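Local coordinates for periplasmic sugar-binding protein (PDB 4RXU) that binds D-glucose between its two lobes and probably serves as the sugar-capturing component of an ABC-type transporter, at residues A[98-106]-A[120-128]. Residues are numbered along the deposited sequence; the frame is centred on the assembly and turned at random. Where two conformers were deposited one is given.
Sequences TAAAAAAEA and LIRETDAVD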
loop_
_atom_site.group_PDB
_atom_site.type_symbol
_atom_site.label_atom_id
_atom_site.label_comp_id
_atom_site.label_asym_id
_atom_site.label_seq_id
_atom_site.Cartn_x
_atom_site.Cartn_y
_atom_site.Cartn_z
ATOM N N THR A 98 6.257 -9.799 -9.999
ATOM C CA THR A 98 6.569 -10.611 -11.158
ATOM C C THR A 98 7.677 -11.593 -10.851
ATOM O O THR A 98 7.584 -12.773 -11.232
ATOM C CB THR A 98 6.932 -9.744 -12.354
ATOM O OG1 THR A 98 5.769 -9.008 -12.734
ATOM C CG2 THR A 98 7.364 -10.609 -13.542
ATOM N N ALA A 99 8.710 -11.125 -10.160
ATOM C CA ALA A 99 9.840 -11.999 -9.830
ATOM C C ALA A 99 9.457 -13.180 -8.967
ATOM O O ALA A 99 10.121 -14.203 -9.003
ATOM C CB ALA A 99 10.935 -11.243 -9.125
ATOM N N ALA A 100 8.388 -13.028 -8.190
ATOM C CA ALA A 100 7.914 -14.090 -7.283
ATOM C C ALA A 100 7.226 -15.252 -8.008
ATOM O O ALA A 100 6.836 -16.249 -7.375
ATOM C CB ALA A 100 6.952 -13.477 -6.265
ATOM N N ALA A 101 7.049 -15.129 -9.328
ATOM C CA ALA A 101 6.408 -16.209 -10.062
ATOM C C ALA A 101 7.049 -17.590 -9.837
ATOM O O ALA A 101 6.344 -18.585 -9.588
ATOM C CB ALA A 101 6.310 -15.873 -11.554
ATOM N N ALA A 102 8.375 -17.664 -9.903
ATOM C CA ALA A 102 9.046 -18.975 -9.773
ATOM C C ALA A 102 8.828 -19.570 -8.382
ATOM O O ALA A 102 8.649 -20.776 -8.231
ATOM C CB ALA A 102 10.529 -18.887 -10.100
ATOM N N ALA A 103 8.809 -18.717 -7.362
ATOM C CA ALA A 103 8.517 -19.162 -6.000
ATOM C C ALA A 103 7.121 -19.767 -5.860
ATOM O O ALA A 103 6.940 -20.833 -5.237
ATOM C CB ALA A 103 8.705 -18.005 -5.030
ATOM N N ALA A 104 6.141 -19.079 -6.454
ATOM C CA ALA A 104 4.759 -19.547 -6.429
ATOM C C ALA A 104 4.668 -20.900 -7.175
ATOM O O ALA A 104 4.012 -21.840 -6.739
ATOM C CB ALA A 104 3.846 -18.496 -7.065
ATOM N N GLU A 105 5.339 -20.974 -8.317
ATOM C CA GLU A 105 5.352 -22.174 -9.126
ATOM C C GLU A 105 5.999 -23.334 -8.385
ATOM O O GLU A 105 5.512 -24.465 -8.467
ATOM C CB GLU A 105 6.040 -21.901 -10.463
ATOM C CG GLU A 105 5.162 -21.030 -11.352
ATOM C CD GLU A 105 5.878 -20.345 -12.494
ATOM O OE1 GLU A 105 7.113 -20.467 -12.647
ATOM O OE2 GLU A 105 5.163 -19.637 -13.237
ATOM N N ALA A 106 7.063 -23.051 -7.638
ATOM C CA ALA A 106 7.720 -24.085 -6.841
ATOM C C ALA A 106 6.790 -24.608 -5.754
ATOM O O ALA A 106 6.762 -25.802 -5.473
ATOM C CB ALA A 106 9.023 -23.578 -6.226
ATOM N N LEU A 120 0.139 -8.710 -5.024
ATOM C CA LEU A 120 -0.139 -9.780 -5.955
ATOM C C LEU A 120 1.122 -10.307 -6.649
ATOM O O LEU A 120 1.900 -9.555 -7.221
ATOM C CB LEU A 120 -1.126 -9.247 -7.003
ATOM C CG LEU A 120 -1.717 -10.243 -7.998
ATOM C CD1 LEU A 120 -2.407 -11.407 -7.300
ATOM C CD2 LEU A 120 -2.646 -9.502 -8.955
ATOM N N ILE A 121 1.309 -11.622 -6.595
ATOM C CA ILE A 121 2.294 -12.302 -7.433
ATOM C C ILE A 121 1.773 -12.322 -8.858
ATOM O O ILE A 121 0.628 -12.692 -9.101
ATOM C CB ILE A 121 2.540 -13.745 -6.954
ATOM C CG1 ILE A 121 3.206 -13.689 -5.578
ATOM C CG2 ILE A 121 3.427 -14.481 -7.949
ATOM C CD1 ILE A 121 3.478 -15.026 -4.934
ATOM N N ARG A 122 2.632 -11.942 -9.795
ATOM C CA ARG A 122 2.260 -11.768 -11.190
ATOM C C ARG A 122 2.863 -12.769 -12.137
ATOM O O ARG A 122 3.847 -13.426 -11.816
ATOM C CB ARG A 122 2.626 -10.358 -11.644
ATOM C CG ARG A 122 1.797 -9.293 -10.941
ATOM C CD ARG A 122 2.125 -7.917 -11.482
ATOM N NE ARG A 122 1.463 -7.669 -12.771
ATOM C CZ ARG A 122 2.037 -7.601 -13.957
ATOM N NH1 ARG A 122 3.346 -7.771 -14.118
ATOM N NH2 ARG A 122 1.259 -7.357 -15.014
ATOM N N GLU A 123 2.229 -12.879 -13.301
ATOM C CA GLU A 123 2.779 -13.576 -14.485
ATOM C C GLU A 123 2.928 -15.078 -14.258
ATOM O O GLU A 123 3.872 -15.731 -14.727
ATOM C CB GLU A 123 4.098 -12.951 -14.927
ATOM C CG GLU A 123 4.008 -11.485 -15.340
ATOM C CD GLU A 123 2.963 -11.163 -16.407
ATOM O OE1 GLU A 123 2.444 -12.067 -17.087
ATOM O OE2 GLU A 123 2.661 -9.964 -16.576
ATOM N N THR A 124 1.962 -15.617 -13.536
ATOM C CA THR A 124 1.839 -17.060 -13.335
ATOM C C THR A 124 0.438 -17.445 -12.948
ATOM O O THR A 124 -0.296 -16.681 -12.320
ATOM C CB THR A 124 2.800 -17.642 -12.268
ATOM O OG1 THR A 124 2.569 -19.053 -12.145
ATOM C CG2 THR A 124 2.636 -16.996 -10.913
ATOM N N ASP A 125 0.077 -18.665 -13.299
ATOM C CA ASP A 125 -1.234 -19.129 -12.818
ATOM C C ASP A 125 -1.132 -19.900 -11.481
ATOM O O ASP A 125 -2.155 -20.342 -10.965
ATOM C CB ASP A 125 -2.040 -19.862 -13.892
ATOM C CG ASP A 125 -1.334 -21.047 -14.437
ATOM O OD1 ASP A 125 -0.225 -21.360 -13.964
ATOM O OD2 ASP A 125 -1.895 -21.670 -15.360
ATOM N N ALA A 126 0.071 -19.951 -10.910
ATOM C CA ALA A 126 0.341 -20.582 -9.629
ATOM C C ALA A 126 -0.032 -19.710 -8.442
ATOM O O ALA A 126 0.665 -19.724 -7.447
ATOM C CB ALA A 126 1.821 -20.981 -9.532
ATOM N N VAL A 127 -1.119 -18.960 -8.538
ATOM C CA VAL A 127 -1.636 -18.236 -7.386
ATOM C C VAL A 127 -3.075 -18.697 -7.171
ATOM O O VAL A 127 -3.888 -18.573 -8.100
ATOM C CB VAL A 127 -1.578 -16.710 -7.579
ATOM C CG1 VAL A 127 -2.036 -16.044 -6.304
ATOM C CG2 VAL A 127 -0.183 -16.248 -7.986
ATOM N N ASP A 128 -3.386 -19.251 -5.997
ATOM C CA ASP A 128 -4.737 -19.788 -5.748
ATOM C C ASP A 128 -5.719 -18.717 -5.286
ATOM O O ASP A 128 -6.854 -18.685 -5.734
ATOM C CB ASP A 128 -4.669 -20.952 -4.778
ATOM C CG ASP A 128 -3.861 -22.081 -5.352
ATOM O OD1 ASP A 128 -4.305 -22.664 -6.357
ATOM O OD2 ASP A 128 -2.753 -22.324 -4.858
#
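T124 and E105 make a polar link at one end of the contact between the loop 120-128 and segment 98-106, which turns into helix 101-109: the threonine OG1 donates to E105 OE2 at 2.9 Å, meeting the carboxylate lone pair that faces away from its other oxygen. It exemplifies how one hydroxyl can donate across a contact and accept within its own turn: with OG1 anti to the backbone N (chi1 179°), it also accepts from A126 N at 2.9 Å, closing an ST turn, while CG2 lies 3.9 Å from A101 CB. A valine here would probably leave E105 OE2 without its donor and the turn without its closing bond. Small alanines let the loop come close: A104 CB packs against A126 CB at 4.0 Å, and A100 CB meets I121 CG1 at 3.8 Å. At the other end, R122 NH1 reaches T98 OG1 near the guanidinium plane (3.1 Å, 142° at the hydrogen), and R122 NH2 pairs with E123 OE2. Further out, K330 holds the second carboxylate oxygen of E123, and N328 ties down the carbonyls of I121 and T124. The loop joins parallel strands 113-117 and 129-133, so helix 101-109 is fastened to a strand connection in one lobe of the two-lobed, alpha/beta periplasmic binding protein fold.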